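Local coordinates for protein putative rRNA methylase (Clostridium thermocellum ATCC 27405, PDB 3EEY) that binds S-adenosylmethionine and probably works as a methyltransferase, perhaps one that modifies ribosomal RNA, at residues D24-A29 with S42-N47; M18-G23 with V94-F99; N35-L40 with G48-F53. One frame throughout, in Å; residues are numbered along the deposited sequence.

Interaction 1 (D24-A29 with S42-N47); sequences DTVVDA and SLVGEN
Val44, in the last turn of the crossover helix of a Rossmann-like beta-alpha-beta unit, leans on Asp24, just before strand 25-28, and on Val26 within it. Strand 25-28, helix 35-44 and strand 49-53 follow one another here, and this contact closes the end of the helix against the first strand. One methyl of Val44 does nearly all the touching. Its CG2 lies 4.0 Å from Asp24 CB; Val26 is touched only lightly, its CG2 4.4 Å from Val44 CG2. The same Val44 methyl is modelled 2.9 Å from Asp24 O, very short for a carbon and an oxygen. As the chi1 of Val44, 99°, is also away from the usual staggered values, the exact rotation of this side chain is doubtful, and with it which methyl faces the strand. The aspartate contributes only its backbone and CB to the apolar patch; its carboxylate turns elsewhere, and OD2 takes the backbone N-H of Lys21 and a salt bridge from Lys95. Val50 of the next strand touches both Val26 and Val44, and Leu40 reaches Val26 from one helical turn earlier; both belong to the buried layer between sheet and helix. At the other end of the strand Ala29 borders the cofactor pocket and touches S-adenosylmethionine, whereas the side chain of Val26 is about 13 Å from that ligand. The contact therefore belongs to the core beneath the site, not to its wall. Past Val44 the helix stops: Gly45 takes a positive phi of 77°, and the backbone swings off toward strand 49-53, while Val44 O receives the backbone N-H of Gly23.

Interaction 2 (M18-G23 with V94-F99); sequences MFVKEG and VKAVMF
Lys95 curls its aliphatic chain over the backbone carbonyl of Phe19, while beside it a methyl of Val20 rests on Ala96. In the first of these contacts Lys95 CE comes to 3.4 Å from Phe19 O and Lys95 CG to 3.7 Å from the same oxygen. Bends at chi2 (68°) and chi4 (-69°) wrap the lysine around the carbonyl instead of letting it run straight out. The second contact is purely apolar: Val20 CG2 meets Ala96 CB at 3.7 Å. Lys21 adds its own stem at the rim; in one of its two modelled positions Lys21 CG is 4.0 Å from Lys95 NZ, and the two lysine chains pass at a slant. Further out, a salt bridge to Asp24 OD2 holds the ammonium of Lys95, so the residue that follows the 18-23 segment fixes the tip of this side chain. Val20 is set in place from behind by Val26 of the neighbouring strand and Leu43 of helix 35-44. The ring of Phe19 swings off along another path, packing on Ile134 and on Leu3 of the second subunit, so the end of helix 8-19 also lies at the dimer contact. Strand 94-101 turns a corner at Lys95, whose backbone bonds with Thr25 and Ile134 link it to the strands flanking it in the central sheet. The segments thus fasten the loop leaving helix 8-19 over one face of that sheet, at the start of an inner strand. With the carboxylate of Asp24 to satisfy its ammonium, Lys95 is probably charged at its tip and greasy along the stem that touches Phe19.

Interaction 3 (N35-L40 with G48-F53); sequences NDTAFL and GRVFGF. With SAM (S-adenosylmethionine), chain K.
Val50 fits against one side of helix 35-40, reaching Thr37 and Leu40 with its two methyls. Val50 CG1, held anti to its own backbone nitrogen (chi1 -177°), lies 4.0 Å from Thr37 CG2 and 4.2 Å from Leu40 CB. Its other branch presses on the main chain, with Val50 CG2 3.9 Å from Leu40 C. This is the closely packed, buried part. The hydroxyl of Thr37 is turned to a different strand, where OG1 bonds to Asp28 OD2. Toward the start of the helix the packing gives way to polar chemistry at the cofactor. The exposed Asn35 makes no contact with the strand but holds the methionine carboxylate of S-adenosylmethionine by two long bonds: ND2 donates to SAM OXT at 3.3 Å (144°), and the Asn35 backbone N adds a weak one to OXT. Next to it Asp36 OD2 lies 3.4 Å from the amino N of SAM, and Asp36 OD1 accepts a hydrogen bond from His13. One helix thus packs its flank on the sheet and presents its N-terminal end to the ligand, as in the first beta-alpha-beta unit of Rossmann-like methyltransferases.

All three contacts lie largely in the buried core, on the same face of the central sheet. Interactions 1 and 3 share helix 35-44: interaction 1 seats its last turn on strand 25-28, interaction 3 its first turns on strand 49-53. Interaction 2 joins the loop after helix 8-19 to the strand on the other flank of 25-28. The pieces interlock: Asp28 N lies 2.8 Å from Phe51 O, a probable hydrogen bond between interactions 1 and 3, and Met98 SD of the 94-99 segment lies 3.7 Å from Leu40 CG. Interaction 1 sets a valine against an aspartate's backbone and CB, with a lighter valine-valine touch, interaction 2 brings lysines to a partly exposed rim, and interaction 3 alone reaches the cofactor with polar groups.

Interaction 1 (D24-A29 with S42-N47)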
loop_
_atom_site.group_PDB
_atom_site.type_symbol
_atom_site.label_atom_id
_atom_site.label_comp_id
_atom_site.label_asym_id
_atom_site.label_seq_id
_atom_site.Cartn_x
_atom_site.Cartn_y
_atom_site.Cartn_z
ATOM N N ASP A 24 11.722 4.757 21.558
ATOM C CA ASP A 24 12.427 4.876 20.277
ATOM C C ASP A 24 12.858 6.299 19.973
ATOM O O ASP A 24 12.355 7.245 20.567
ATOM C CB ASP A 24 11.553 4.353 19.131
ATOM C CG ASP A 24 11.552 2.838 19.034
ATOM O OD1 ASP A 24 12.505 2.196 19.533
ATOM O OD2 ASP A 24 10.598 2.286 18.443
ATOM N N THR A 25 13.805 6.447 19.054
ATOM C CA THR A 25 14.160 7.761 18.540
ATOM C C THR A 25 13.609 7.886 17.126
ATOM O O THR A 25 13.884 7.048 16.270
ATOM C CB THR A 25 15.685 8.021 18.598
ATOM O OG1 THR A 25 16.125 7.945 19.956
ATOM C CG2 THR A 25 16.033 9.406 18.050
ATOM N N VAL A 26 12.801 8.919 16.905
ATOM C CA VAL A 26 12.111 9.131 15.638
ATOM C C VAL A 26 12.341 10.560 15.146
ATOM O O VAL A 26 12.781 11.410 15.911
ATOM C CB VAL A 26 10.582 8.812 15.736
ATOM C CG1 VAL A 26 10.342 7.354 16.119
ATOM C CG2 VAL A 26 9.881 9.740 16.726
ATOM N N VAL A 27 12.067 10.808 13.864
ATOM C CA VAL A 27 12.259 12.127 13.255
ATOM C C VAL A 27 11.009 12.577 12.491
ATOM O O VAL A 27 10.432 11.808 11.730
ATOM C CB VAL A 27 13.482 12.164 12.263
ATOM C CG1 VAL A 27 13.784 13.584 11.831
ATOM C CG2 VAL A 27 14.730 11.538 12.868
ATOM N N ASP A 28 10.592 13.817 12.722
ATOM C CA ASP A 28 9.646 14.492 11.855
ATOM C C ASP A 28 10.486 15.447 11.018
ATOM O O ASP A 28 10.959 16.464 11.510
ATOM C CB ASP A 28 8.586 15.240 12.679
ATOM C CG ASP A 28 7.475 15.836 11.819
ATOM O OD1 ASP A 28 7.576 15.818 10.573
ATOM O OD2 ASP A 28 6.487 16.334 12.397
ATOM N N ALA A 29 10.678 15.105 9.750
ATOM C CA ALA A 29 11.561 15.871 8.881
ATOM C C ALA A 29 10.913 17.131 8.304
ATOM O O ALA A 29 11.599 17.981 7.736
ATOM C CB ALA A 29 12.096 14.991 7.768
ATOM N N SER A 42 3.520 11.056 21.009
ATOM C CA SER A 42 2.598 10.223 21.778
ATOM C C SER A 42 2.929 8.739 21.681
ATOM O O SER A 42 2.696 7.985 22.626
ATOM C CB SER A 42 1.161 10.456 21.324
ATOM O OG SER A 42 0.967 9.950 20.013
ATOM N N LEU A 43 3.468 8.324 20.537
ATOM C CA LEU A 43 3.846 6.925 20.315
ATOM C C LEU A 43 5.099 6.537 21.073
ATOM O O LEU A 43 5.290 5.378 21.441
ATOM C CB LEU A 43 4.110 6.660 18.833
ATOM C CG LEU A 43 2.978 6.692 17.813
ATOM C CD1 LEU A 43 3.560 6.267 16.502
ATOM C CD2 LEU A 43 1.807 5.786 18.203
ATOM N N VAL A 44 5.954 7.522 21.294
ATOM C CA VAL A 44 7.309 7.277 21.731
ATOM C C VAL A 44 7.466 7.339 23.259
ATOM O O VAL A 44 8.406 6.771 23.820
ATOM C CB VAL A 44 8.273 8.201 20.950
ATOM C CG1 VAL A 44 8.668 9.445 21.742
ATOM C CG2 VAL A 44 9.449 7.437 20.505
ATOM N N GLY A 45 6.521 8.001 23.919
ATOM C CA GLY A 45 6.455 8.008 25.372
ATOM C C GLY A 45 7.455 8.917 26.051
ATOM O O GLY A 45 8.072 9.765 25.410
ATOM N N GLU A 46 7.601 8.718 27.358
ATOM C CA GLU A 46 8.424 9.549 28.232
ATOM C C GLU A 46 9.930 9.402 27.969
ATOM O O GLU A 46 10.676 10.386 28.012
ATOM C CB GLU A 46 8.102 9.199 29.689
ATOM C CG GLU A 46 8.728 10.103 30.740
ATOM C CD GLU A 46 8.872 9.416 32.090
ATOM O OE1 GLU A 46 9.791 9.800 32.848
ATOM O OE2 GLU A 46 8.076 8.493 32.386
ATOM N N ASN A 47 10.360 8.174 27.694
ATOM C CA ASN A 47 11.775 7.860 27.520
ATOM C C ASN A 47 12.245 7.893 26.067
ATOM O O ASN A 47 13.394 7.556 25.769
ATOM C CB ASN A 47 12.092 6.503 28.152
ATOM C CG ASN A 47 11.822 6.479 29.640
ATOM O OD1 ASN A 47 12.245 7.371 30.379
ATOM N ND2 ASN A 47 11.115 5.453 30.090
#

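Interaction 2 (M18-G23 with V94-F99)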
loop_
_atom_site.group_PDB
_atom_site.type_symbol
_atom_site.label_atom_id
_atom_site.label_comp_id
_atom_site.label_asym_id
_atom_site.label_seq_id
_atom_site.Cartn_x
_atom_site.Cartn_y
_atom_site.Cartn_z
ATOM N N MET A 18 2.807 0.712 13.303
ATOM C CA MET A 18 3.344 -0.657 13.147
ATOM C C MET A 18 4.784 -0.801 13.624
ATOM O O MET A 18 5.179 -1.846 14.130
ATOM C CB MET A 18 3.334 -1.085 11.673
ATOM C CG MET A 18 2.038 -1.662 11.105
ATOM S SD MET A 18 2.168 -1.863 9.297
ATOM C CE MET A 18 3.151 -3.356 9.158
ATOM N N PHE A 19 5.571 0.251 13.443
ATOM C CA PHE A 19 7.018 0.164 13.597
ATOM C C PHE A 19 7.540 0.831 14.863
ATOM O O PHE A 19 8.527 0.385 15.437
ATOM C CB PHE A 19 7.698 0.788 12.379
ATOM C CG PHE A 19 7.745 -0.107 11.179
ATOM C CD1 PHE A 19 8.907 -0.804 10.875
ATOM C CD2 PHE A 19 6.647 -0.244 10.336
ATOM C CE1 PHE A 19 8.973 -1.633 9.764
ATOM C CE2 PHE A 19 6.701 -1.074 9.222
ATOM C CZ PHE A 19 7.870 -1.772 8.936
ATOM N N VAL A 20 6.887 1.904 15.291
ATOM C CA VAL A 20 7.372 2.695 16.413
ATOM C C VAL A 20 6.817 2.180 17.735
ATOM O O VAL A 20 5.602 2.066 17.906
ATOM C CB VAL A 20 7.035 4.202 16.229
ATOM C CG1 VAL A 20 7.431 5.026 17.446
ATOM C CG2 VAL A 20 7.724 4.730 15.007
ATOM N N LYS A 21 7.721 1.838 18.649
ATOM C CA LYS A 21 7.348 1.503 20.021
ATOM C C LYS A 21 7.890 2.557 20.989
ATOM O O LYS A 21 8.579 3.500 20.576
ATOM C CB LYS A 21 7.799 0.079 20.401
ATOM C CG LYS A 21 9.305 -0.175 20.404
ATOM C CD LYS A 21 9.620 -1.568 20.941
ATOM C CE LYS A 21 11.118 -1.808 21.055
ATOM N NZ LYS A 21 11.426 -3.081 21.778
ATOM N N GLU A 22 7.567 2.406 22.269
ATOM C CA GLU A 22 7.960 3.385 23.278
ATOM C C GLU A 22 9.449 3.328 23.601
ATOM O O GLU A 22 10.029 2.243 23.726
ATOM C CB GLU A 22 7.112 3.228 24.540
ATOM C CG GLU A 22 5.616 3.317 24.268
ATOM C CD GLU A 22 4.848 4.015 25.367
ATOM O OE1 GLU A 22 5.147 3.774 26.558
ATOM O OE2 GLU A 22 3.936 4.802 25.035
ATOM N N GLY A 23 10.059 4.508 23.709
ATOM C CA GLY A 23 11.487 4.629 23.973
ATOM C C GLY A 23 12.345 4.831 22.735
ATOM O O GLY A 23 13.552 5.064 22.850
ATOM N N VAL A 94 17.889 5.783 14.240
ATOM C CA VAL A 94 16.476 6.137 14.377
ATOM C C VAL A 94 15.553 5.017 13.898
ATOM O O VAL A 94 15.914 4.230 13.017
ATOM C CB VAL A 94 16.115 7.496 13.693
ATOM C CG1 VAL A 94 17.007 8.611 14.211
ATOM C CG2 VAL A 94 16.196 7.409 12.167
ATOM N N LYS A 95 14.371 4.938 14.500
ATOM C CA LYS A 95 13.392 3.919 14.134
ATOM C C LYS A 95 12.542 4.351 12.942
ATOM O O LYS A 95 12.214 3.530 12.089
ATOM C CB LYS A 95 12.500 3.568 15.326
ATOM C CG LYS A 95 11.702 2.274 15.176
ATOM C CD LYS A 95 12.606 1.043 15.173
ATOM C CE LYS A 95 11.861 -0.210 15.612
ATOM N NZ LYS A 95 11.507 -0.161 17.061
ATOM N N ALA A 96 12.193 5.635 12.889
ATOM C CA ALA A 96 11.297 6.135 11.861
ATOM C C ALA A 96 11.563 7.580 11.500
ATOM O O ALA A 96 12.059 8.342 12.317
ATOM C CB ALA A 96 9.849 5.953 12.277
ATOM N N VAL A 97 11.261 7.938 10.250
ATOM C CA VAL A 97 11.333 9.318 9.779
ATOM C C VAL A 97 10.073 9.599 8.964
ATOM O O VAL A 97 9.687 8.797 8.127
ATOM C CB VAL A 97 12.597 9.600 8.912
ATOM C CG1 VAL A 97 12.788 11.098 8.690
ATOM C CG2 VAL A 97 13.852 9.040 9.549
ATOM N N MET A 98 9.427 10.730 9.218
ATOM C CA MET A 98 8.246 11.109 8.462
ATOM C C MET A 98 8.540 12.318 7.571
ATOM O O MET A 98 9.036 13.343 8.042
ATOM C CB MET A 98 7.044 11.378 9.385
ATOM C CG MET A 98 6.578 10.187 10.235
ATOM S SD MET A 98 5.110 10.532 11.258
ATOM C CE MET A 98 3.761 10.208 10.163
ATOM N N PHE A 99 8.252 12.177 6.280
ATOM C CA PHE A 99 8.299 13.295 5.328
ATOM C C PHE A 99 6.902 13.613 4.844
ATOM O O PHE A 99 6.130 12.717 4.474
ATOM C CB PHE A 99 9.159 12.948 4.111
ATOM C CG PHE A 99 10.623 12.961 4.379
ATOM C CD1 PHE A 99 11.371 14.109 4.157
ATOM C CD2 PHE A 99 11.261 11.827 4.846
ATOM C CE1 PHE A 99 12.728 14.117 4.397
ATOM C CE2 PHE A 99 12.621 11.824 5.085
ATOM C CZ PHE A 99 13.355 12.964 4.873
#

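Interaction 3 (N35-L40 with G48-F53)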
loop_
_atom_site.group_PDB
_atom_site.type_symbol
_atom_site.label_atom_id
_atom_site.label_comp_id
_atom_site.label_asym_id
_atom_site.label_seq_id
_atom_site.Cartn_x
_atom_site.Cartn_y
_atom_site.Cartn_z
ATOM N N ASN A 35 1.437 18.451 13.656
ATOM C CA ASN A 35 0.521 17.310 13.775
ATOM C C ASN A 35 1.220 15.950 13.835
ATOM O O ASN A 35 0.963 15.158 14.747
ATOM C CB ASN A 35 -0.498 17.330 12.637
ATOM C CG ASN A 35 -1.340 18.583 12.630
ATOM O OD1 ASN A 35 -2.110 18.833 13.560
ATOM N ND2 ASN A 35 -1.200 19.383 11.577
ATOM N N ASP A 36 2.108 15.698 12.872
ATOM C CA ASP A 36 2.945 14.491 12.867
ATOM C C ASP A 36 3.941 14.444 14.029
ATOM O O ASP A 36 4.246 13.366 14.529
ATOM C CB ASP A 36 3.697 14.348 11.543
ATOM C CG ASP A 36 2.784 14.026 10.368
ATOM O OD1 ASP A 36 1.591 13.745 10.577
ATOM O OD2 ASP A 36 3.273 14.046 9.220
ATOM N N THR A 37 4.444 15.611 14.441
ATOM C CA THR A 37 5.359 15.716 15.581
ATOM C C THR A 37 4.671 15.266 16.872
ATOM O O THR A 37 5.240 14.486 17.633
ATOM C CB THR A 37 5.912 17.155 15.779
ATOM O OG1 THR A 37 5.996 17.837 14.521
ATOM C CG2 THR A 37 7.291 17.110 16.440
ATOM N N ALA A 38 3.448 15.752 17.090
ATOM C CA ALA A 38 2.622 15.371 18.243
ATOM C C ALA A 38 2.298 13.884 18.217
ATOM O O ALA A 38 2.394 13.193 19.241
ATOM C CB ALA A 38 1.337 16.193 18.281
ATOM N N PHE A 39 1.919 13.414 17.031
ATOM C CA PHE A 39 1.661 11.999 16.765
ATOM C C PHE A 39 2.864 11.105 17.110
ATOM O O PHE A 39 2.710 10.089 17.788
ATOM C CB PHE A 39 1.239 11.814 15.298
ATOM C CG PHE A 39 1.282 10.393 14.821
ATOM C CD1 PHE A 39 0.370 9.463 15.288
ATOM C CD2 PHE A 39 2.228 9.988 13.890
ATOM C CE1 PHE A 39 0.407 8.146 14.848
ATOM C CE2 PHE A 39 2.266 8.679 13.444
ATOM C CZ PHE A 39 1.356 7.754 13.926
ATOM N N LEU A 40 4.049 11.490 16.644
ATOM C CA LEU A 40 5.287 10.772 16.962
ATOM C C LEU A 40 5.639 10.816 18.453
ATOM O O LEU A 40 6.102 9.817 19.019
ATOM C CB LEU A 40 6.452 11.307 16.128
ATOM C CG LEU A 40 6.533 10.914 14.652
ATOM C CD1 LEU A 40 7.563 11.764 13.925
ATOM C CD2 LEU A 40 6.832 9.432 14.468
ATOM N N GLY A 48 11.355 8.306 25.169
ATOM C CA GLY A 48 11.682 8.400 23.754
ATOM C C GLY A 48 12.094 9.797 23.347
ATOM O O GLY A 48 12.030 10.732 24.148
ATOM N N ARG A 49 12.511 9.938 22.095
ATOM C CA ARG A 49 12.976 11.219 21.575
ATOM C C ARG A 49 12.465 11.462 20.152
ATOM O O ARG A 49 12.534 10.585 19.307
ATOM C CB ARG A 49 14.513 11.290 21.652
ATOM C CG ARG A 49 15.183 12.522 21.011
ATOM C CD ARG A 49 14.770 13.863 21.637
ATOM N NE ARG A 49 14.826 13.840 23.099
ATOM C CZ ARG A 49 14.509 14.862 23.888
ATOM N NH1 ARG A 49 14.111 16.020 23.372
ATOM N NH2 ARG A 49 14.594 14.725 25.203
ATOM N N VAL A 50 11.942 12.661 19.917
ATOM C CA VAL A 50 11.514 13.105 18.603
ATOM C C VAL A 50 12.357 14.309 18.165
ATOM O O VAL A 50 12.423 15.314 18.867
ATOM C CB VAL A 50 10.021 13.542 18.601
ATOM C CG1 VAL A 50 9.562 13.930 17.185
ATOM C CG2 VAL A 50 9.131 12.465 19.189
ATOM N N PHE A 51 12.998 14.197 17.005
ATOM C CA PHE A 51 13.663 15.331 16.389
ATOM C C PHE A 51 12.743 15.922 15.335
ATOM O O PHE A 51 12.250 15.215 14.459
ATOM C CB PHE A 51 15.003 14.920 15.765
ATOM C CG PHE A 51 16.071 14.592 16.771
ATOM C CD1 PHE A 51 16.850 15.602 17.330
ATOM C CD2 PHE A 51 16.303 13.276 17.160
ATOM C CE1 PHE A 51 17.842 15.307 18.262
ATOM C CE2 PHE A 51 17.295 12.967 18.091
ATOM C CZ PHE A 51 18.066 13.986 18.642
ATOM N N GLY A 52 12.499 17.219 15.438
ATOM C CA GLY A 52 11.659 17.927 14.480
ATOM C C GLY A 52 12.420 18.995 13.725
ATOM O O GLY A 52 13.254 19.687 14.298
ATOM N N PHE A 53 12.131 19.123 12.436
ATOM C CA PHE A 53 12.850 20.026 11.548
ATOM C C PHE A 53 11.887 20.881 10.749
ATOM O O PHE A 53 10.871 20.378 10.262
ATOM C CB PHE A 53 13.715 19.237 10.549
ATOM C CG PHE A 53 14.903 18.558 11.162
ATOM C CD1 PHE A 53 16.126 19.224 11.273
ATOM C CD2 PHE A 53 14.815 17.248 11.611
ATOM C CE1 PHE A 53 17.234 18.599 11.837
ATOM C CE2 PHE A 53 15.914 16.616 12.181
ATOM C CZ PHE A 53 17.122 17.298 12.303
HETATM N N SAM K . 3.647 17.400 8.705
HETATM C CA SAM K . 3.263 18.838 8.548
HETATM C C SAM K . 2.041 19.205 9.394
HETATM O O SAM K . 1.357 20.208 9.161
HETATM O OXT SAM K . 1.721 18.502 10.351
HETATM C CB SAM K . 3.078 19.185 7.075
HETATM C CG SAM K . 4.394 19.541 6.390
HETATM S SD SAM K . 4.222 20.794 5.090
HETATM C CE SAM K . 3.406 19.816 3.798
HETATM C "C5'" SAM K . 5.939 20.907 4.517
HETATM C "C4'" SAM K . 6.812 21.611 5.560
HETATM O "O4'" SAM K . 8.187 21.373 5.321
HETATM C "C3'" SAM K . 6.612 23.125 5.560
HETATM O "O3'" SAM K . 6.344 23.539 6.879
HETATM C "C2'" SAM K . 7.930 23.692 5.067
HETATM O "O2'" SAM K . 8.258 24.934 5.660
HETATM C "C1'" SAM K . 8.900 22.586 5.469
HETATM N N9 SAM K . 10.146 22.570 4.678
HETATM C C8 SAM K . 10.370 23.059 3.412
HETATM N N7 SAM K . 11.667 22.829 3.090
HETATM C C5 SAM K . 12.265 22.202 4.134
HETATM C C6 SAM K . 13.557 21.740 4.357
HETATM N N6 SAM K . 14.514 21.861 3.440
HETATM N N1 SAM K . 13.851 21.144 5.563
HETATM C C2 SAM K . 12.901 20.997 6.550
HETATM N N3 SAM K . 11.626 21.446 6.318
HETATM C C4 SAM K . 11.316 22.040 5.137
#